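Local coordinates for protein trimeric intracellular cation channel type 1B.2 (Caenorhabditis elegans, PDB 5EIK) that forms a homotrimeric potassium channel of intracellular membranes, binds phosphatidylinositol 4,5-bisphosphate and may supply counter-ions during calcium release, at residues Q133-I138 and C224-F229. Residues are numbered along the deposited sequence; the frame is centred on the assembly and turned at random.
With PT5 ([(2R)-1-octadecanoyloxy-3-[oxidanyl-[(1R,2R,3S,4R,5R,6S)-2,3,6-tris(oxidanyl)-4,5-diphosphonooxy-cyclohexyl]oxy-phospho ryl]oxy-propan-2-yl] (8Z)-icosa-5,8,11,14-tetraenoate), chain B.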
ATOM      1  N   GLN A 133       9.734  15.259  20.606  1.00 40.45           N
ATOM      2  CA  GLN A 133       8.614  14.351  20.409  1.00 35.94           C
ATOM      3  C   GLN A 133       8.965  13.149  19.514  1.00 34.14           C
ATOM      4  O   GLN A 133       8.510  12.026  19.751  1.00 32.99           O
ATOM      5  CB  GLN A 133       7.418  15.129  19.838  1.00 42.14           C
ATOM      6  CG  GLN A 133       6.084  14.411  19.985  1.00 33.39           C
ATOM      7  CD  GLN A 133       5.371  14.264  18.659  1.00 48.50           C
ATOM      8  OE1 GLN A 133       6.018  14.119  17.616  1.00 39.71           O
ATOM      9  NE2 GLN A 133       4.038  14.286  18.684  1.00 46.15           N
ATOM     10  N   ARG A 134       9.778  13.378  18.493  1.00 29.98           N
ATOM     11  CA  ARG A 134      10.190  12.298  17.605  1.00 35.79           C
ATOM     12  C   ARG A 134      10.945  11.219  18.391  1.00 37.25           C
ATOM     13  O   ARG A 134      10.722  10.017  18.194  1.00 34.43           O
ATOM     14  CB  ARG A 134      11.097  12.826  16.495  1.00 35.91           C
ATOM     15  CG  ARG A 134      11.517  11.743  15.507  1.00 31.46           C
ATOM     16  CD  ARG A 134      12.747  12.150  14.718  1.00 33.74           C
ATOM     17  NE  ARG A 134      12.567  13.430  14.038  1.00 46.51           N
ATOM     18  CZ  ARG A 134      11.916  13.592  12.890  1.00 49.21           C
ATOM     19  NH1 ARG A 134      11.375  12.548  12.274  1.00 47.07           N
ATOM     20  NH2 ARG A 134      11.805  14.802  12.361  1.00 40.90           N
ATOM     21  N   THR A 135      11.847  11.657  19.268  1.00 35.67           N
ATOM     22  CA  THR A 135      12.640  10.736  20.076  1.00 32.31           C
ATOM     23  C   THR A 135      11.722   9.849  20.897  1.00 34.88           C
ATOM     24  O   THR A 135      11.960   8.649  21.037  1.00 33.55           O
ATOM     25  CB  THR A 135      13.578  11.489  21.022  1.00 40.86           C
ATOM     26  OG1 THR A 135      14.444  12.338  20.256  1.00 35.62           O
ATOM     27  CG2 THR A 135      14.429  10.510  21.807  1.00 32.56           C
ATOM     28  N   HIS A 136      10.667  10.443  21.439  1.00 32.73           N
ATOM     29  CA  HIS A 136       9.696   9.688  22.222  1.00 33.67           C
ATOM     30  C   HIS A 136       8.936   8.690  21.345  1.00 34.43           C
ATOM     31  O   HIS A 136       8.608   7.597  21.797  1.00 36.29           O
ATOM     32  CB  HIS A 136       8.686  10.635  22.878  1.00 32.70           C
ATOM     33  CG  HIS A 136       7.516   9.929  23.486  1.00 45.48           C
ATOM     34  ND1 HIS A 136       7.568   9.333  24.727  1.00 48.91           N
ATOM     35  CD2 HIS A 136       6.276   9.679  23.000  1.00 48.36           C
ATOM     36  CE1 HIS A 136       6.410   8.747  24.980  1.00 51.17           C
ATOM     37  NE2 HIS A 136       5.611   8.942  23.947  1.00 49.09           N
ATOM     38  N   LYS A 137       8.637   9.067  20.100  1.00 32.77           N
ATOM     39  CA  LYS A 137       7.903   8.168  19.200  1.00 37.91           C
ATOM     40  C   LYS A 137       8.728   6.914  18.916  1.00 34.18           C
ATOM     41  O   LYS A 137       8.219   5.797  18.970  1.00 31.15           O
ATOM     42  CB  LYS A 137       7.582   8.854  17.868  1.00 42.26           C
ATOM     43  CG  LYS A 137       6.615  10.018  17.943  1.00 50.89           C
ATOM     44  CD  LYS A 137       6.309  10.544  16.543  1.00 58.31           C
ATOM     45  CE  LYS A 137       5.214  11.597  16.557  1.00 58.36           C
ATOM     46  NZ  LYS A 137       3.995  11.109  17.257  1.00 67.42           N
ATOM     47  N   ILE A 138      10.003   7.115  18.602  1.00 28.24           N
ATOM     48  CA  ILE A 138      10.895   6.008  18.327  1.00 29.08           C
ATOM     49  C   ILE A 138      11.003   5.074  19.526  1.00 33.09           C
ATOM     50  O   ILE A 138      10.875   3.860  19.381  1.00 42.94           O
ATOM     51  CB  ILE A 138      12.293   6.518  17.951  1.00 31.24           C
ATOM     52  CG1 ILE A 138      12.194   7.344  16.669  1.00 26.73           C
ATOM     53  CG2 ILE A 138      13.265   5.337  17.791  1.00 24.17           C
ATOM     54  CD1 ILE A 138      13.472   7.952  16.232  1.00 22.09           C
ATOM     55  N   CYS A 224      21.636  12.233  24.812  1.00 44.31           N
ATOM     56  CA  CYS A 224      22.472  12.315  23.622  1.00 53.29           C
ATOM     57  C   CYS A 224      21.654  12.163  22.347  1.00 50.57           C
ATOM     58  O   CYS A 224      21.869  12.902  21.384  1.00 48.21           O
ATOM     59  CB  CYS A 224      23.568  11.249  23.651  1.00 54.18           C
ATOM     60  SG  CYS A 224      24.832  11.576  24.877  1.00 84.08           S
ATOM     61  N   VAL A 225      20.721  11.212  22.339  1.00 36.92           N
ATOM     62  CA  VAL A 225      19.891  11.001  21.160  1.00 41.42           C
ATOM     63  C   VAL A 225      19.109  12.266  20.845  1.00 43.63           C
ATOM     64  O   VAL A 225      19.142  12.761  19.718  1.00 41.01           O
ATOM     65  CB  VAL A 225      18.906   9.842  21.350  1.00 41.77           C
ATOM     66  CG1 VAL A 225      18.008   9.719  20.129  1.00 34.78           C
ATOM     67  CG2 VAL A 225      19.671   8.552  21.551  1.00 39.97           C
ATOM     68  N   VAL A 226      18.406  12.789  21.842  1.00 42.88           N
ATOM     69  CA  VAL A 226      17.646  14.016  21.654  1.00 47.08           C
ATOM     70  C   VAL A 226      18.594  15.128  21.189  1.00 47.54           C
ATOM     71  O   VAL A 226      18.298  15.870  20.249  1.00 49.46           O
ATOM     72  CB  VAL A 226      16.969  14.452  22.968  1.00 43.09           C
ATOM     73  CG1 VAL A 226      16.185  15.728  22.757  1.00 44.90           C
ATOM     74  CG2 VAL A 226      16.041  13.361  23.448  1.00 45.87           C
ATOM     75  N   GLY A 227      19.743  15.223  21.851  1.00 47.94           N
ATOM     76  CA  GLY A 227      20.721  16.234  21.505  1.00 41.44           C
ATOM     77  C   GLY A 227      21.140  16.169  20.055  1.00 39.63           C
ATOM     78  O   GLY A 227      21.212  17.193  19.378  1.00 45.61           O
ATOM     79  N   PHE A 228      21.426  14.966  19.572  1.00 39.95           N
ATOM     80  CA  PHE A 228      21.825  14.812  18.182  1.00 45.84           C
ATOM     81  C   PHE A 228      20.689  15.176  17.240  1.00 44.13           C
ATOM     82  O   PHE A 228      20.921  15.821  16.215  1.00 44.79           O
ATOM     83  CB  PHE A 228      22.320  13.388  17.906  1.00 50.59           C
ATOM     84  CG  PHE A 228      23.792  13.209  18.154  1.00 64.34           C
ATOM     85  CD1 PHE A 228      24.727  13.892  17.376  1.00 68.82           C
ATOM     86  CD2 PHE A 228      24.249  12.392  19.184  1.00 70.17           C
ATOM     87  CE1 PHE A 228      26.097  13.768  17.620  1.00 63.55           C
ATOM     88  CE2 PHE A 228      25.618  12.260  19.439  1.00 71.14           C
ATOM     89  CZ  PHE A 228      26.542  12.952  18.653  1.00 68.53           C
ATOM     90  N   PHE A 229      19.463  14.782  17.580  1.00 37.96           N
ATOM     91  CA  PHE A 229      18.325  15.114  16.727  1.00 43.16           C
ATOM     92  C   PHE A 229      18.201  16.620  16.610  1.00 45.50           C
ATOM     93  O   PHE A 229      18.118  17.158  15.500  1.00 43.19           O
ATOM     94  CB  PHE A 229      17.007  14.554  17.274  1.00 44.57           C
ATOM     95  CG  PHE A 229      16.719  13.142  16.848  1.00 46.44           C
ATOM     96  CD1 PHE A 229      16.784  12.777  15.506  1.00 51.35           C
ATOM     97  CD2 PHE A 229      16.365  12.178  17.788  1.00 52.35           C
ATOM     98  CE1 PHE A 229      16.499  11.467  15.105  1.00 51.50           C
ATOM     99  CE2 PHE A 229      16.078  10.868  17.400  1.00 50.84           C
ATOM    100  CZ  PHE A 229      16.145  10.512  16.056  1.00 50.10           C
TER
HETATM  101  O12 PT5 B 301      14.573   9.695   3.322  1.00 60.76           O
HETATM  102  P1  PT5 B 301      13.119   9.253   3.309  1.00 49.82           P
HETATM  103  O13 PT5 B 301      12.741   7.932   4.374  1.00 61.05           O
HETATM  104  O11 PT5 B 301      12.561   8.752   1.850  1.00 61.98           O
HETATM  105  O6  PT5 B 301      12.175  13.042   3.344  1.00 65.39           O
HETATM  106  O1  PT5 B 301      12.098  10.364   3.775  1.00 55.46           O
HETATM  107  C1  PT5 B 301      12.377  11.230   4.881  1.00 48.49           C
HETATM  108  C6  PT5 B 301      11.643  12.499   4.554  1.00 53.66           C
HETATM  109  C2  PT5 B 301      11.876  10.668   6.264  1.00 57.08           C
HETATM  110  O2  PT5 B 301      10.475  10.340   6.184  1.00 56.02           O
HETATM  111  C3  PT5 B 301      12.037  11.745   7.381  1.00 56.43           C
HETATM  112  O3  PT5 B 301      11.464  11.227   8.574  1.00 57.58           O
HETATM  113  C4  PT5 B 301      11.348  13.041   7.038  1.00 54.05           C
HETATM  114  O4  PT5 B 301      11.708  14.026   7.958  1.00 54.95           O
HETATM  115  P4  PT5 B 301      10.600  14.664   8.970  1.00 55.27           P
HETATM  116  O41 PT5 B 301       9.314  15.273   8.206  1.00 56.83           O
HETATM  117  O42 PT5 B 301      11.266  15.841   9.856  1.00 55.86           O
HETATM  118  O43 PT5 B 301      10.106  13.571   9.880  1.00 48.63           O
HETATM  119  C5  PT5 B 301      11.742  13.571   5.645  1.00 59.27           C
HETATM  120  O5  PT5 B 301      10.847  14.635   5.321  1.00 67.08           O
HETATM  121  P5  PT5 B 301      11.490  16.139   5.333  1.00 79.61           P
HETATM  122  O52 PT5 B 301      12.924  16.208   6.021  1.00 68.61           O
HETATM  123  O51 PT5 B 301      11.517  16.700   3.748  1.00 79.55           O
HETATM  124  O53 PT5 B 301      10.276  16.947   6.136  1.00 69.92           O
HETATM  125  C7  PT5 B 301      11.460   7.247   4.283  1.00 49.35           C
HETATM  126  C8  PT5 B 301      11.754   5.740   4.400  1.00 66.16           C
HETATM  127  C9  PT5 B 301      11.942   5.004   3.034  1.00 69.06           C
HETATM  128  O16 PT5 B 301      10.641   5.103   5.142  1.00 69.91           O
HETATM  129  C10 PT5 B 301      10.901   4.762   6.438  1.00 66.93           C
HETATM  130  O17 PT5 B 301      10.885   5.552   7.367  1.00 75.68           O
HETATM  131  O18 PT5 B 301      11.065   3.795   3.001  1.00 84.44           O
HETATM  132  C11 PT5 B 301      11.329   2.673   2.148  1.00 90.74           C
HETATM  133  O19 PT5 B 301      12.459   2.347   1.681  1.00 97.69           O
HETATM  134  C12 PT5 B 301      11.213   3.278   6.636  1.00 63.45           C
HETATM  135  C13 PT5 B 301      10.367   2.491   7.670  1.00 52.05           C
HETATM  136  C14 PT5 B 301      10.856   1.028   7.781  1.00 37.05           C
HETATM  137  C15 PT5 B 301       9.942   0.028   7.050  1.00 46.45           C
HETATM  138  C16 PT5 B 301      10.301  -1.459   7.340  1.00 48.09           C
HETATM  139  C17 PT5 B 301      10.157  -2.388   6.094  1.00 48.71           C
HETATM  140  C18 PT5 B 301       9.496  -3.733   6.409  1.00 61.34           C
HETATM  141  C19 PT5 B 301       8.827  -4.417   5.600  1.00 65.41           C
HETATM  142  C20 PT5 B 301       7.530  -4.327   4.779  1.00 64.91           C
HETATM  143  C21 PT5 B 301       7.687  -3.903   3.296  1.00 59.75           C
HETATM  144  C22 PT5 B 301       6.345  -3.538   2.632  1.00 59.59           C
HETATM  145  C23 PT5 B 301       6.217  -4.091   1.197  1.00 51.73           C
HETATM  146  C24 PT5 B 301       4.890  -4.843   0.955  1.00 58.99           C
HETATM  147  C31 PT5 B 301      10.063   1.869   1.841  1.00 88.23           C
HETATM  148  C32 PT5 B 301       9.711   0.853   2.966  1.00 85.30           C
HETATM  149  C33 PT5 B 301       8.357   0.119   2.733  1.00 84.39           C
HETATM  150  C34 PT5 B 301       7.138   0.779   3.427  1.00 79.87           C
HETATM  151  C35 PT5 B 301       5.668   0.179   3.173  1.00 75.19           C
HETATM  152  C36 PT5 B 301       4.776   0.731   2.276  1.00 74.58           C
HETATM  153  C37 PT5 B 301       3.828  -0.202   1.491  1.00 79.63           C
HETATM  154  C38 PT5 B 301       2.530   0.434   1.496  1.00 81.73           C
HETATM  155  C39 PT5 B 301       1.835   1.098   0.394  1.00 93.10           C
HETATM  156  C40 PT5 B 301       2.310   2.424  -0.110  1.00 93.43           C
HETATM  157  C25 PT5 B 301       3.865  -3.983   0.176  1.00 63.05           C
HETATM  158  C26 PT5 B 301       2.467  -4.621   0.137  1.00 64.21           C
HETATM  159  C41 PT5 B 301       3.000   2.462  -1.480  1.00 80.03           C
HETATM  160  C42 PT5 B 301       3.585   3.840  -1.811  1.00 72.64           C
HETATM  161  C43 PT5 B 301       5.048   3.998  -1.380  1.00 66.85           C
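Arg134 CG stands anti to the backbone N (chi1 -178°), starting a chain that crosses the Phe229 side chain at about a right angle; a bend at chi3 (-55°) then turns NE off the line of the chain. Arg134 CD lies over one face of the Phe229 ring, shifted toward the rim, in a CH-pi contact 4.1 Å from the centroid. Ile138 CD1 meets Phe229 CZ tip to tip at 3.7 Å. Thr135 approaches obliquely, its OG1 3.1 Å from Phe229 CD2; that hydroxyl is hydrogen-bonded to Glu131 O, and Thr135 CG2 packs on Val226 CG2 at 3.7 Å. Beyond the ring, Arg134 NH1 donates a hydrogen bond to PT5 O43 at 2.9 Å, and Arg134 NH2 one to PT5 O42 at 2.8 Å, in the guanidinium plane. Glu131 salt-bridges Arg134 NE, probably easing the closeness of Arg134 NH2 to Lys130 NZ, which also binds the lipid. An alanine here, lacking CD and the guanidinium, would probably weaken the hold on the lipid phosphate and the packing on Phe229. Segments 133-138 and 224-229, their axes at 131°, thus join transmembrane helices 120-148 and 218-238 beside the PIP2 site, with helix 194-209 touching Arg134, Ile138, Val225 and Phe229.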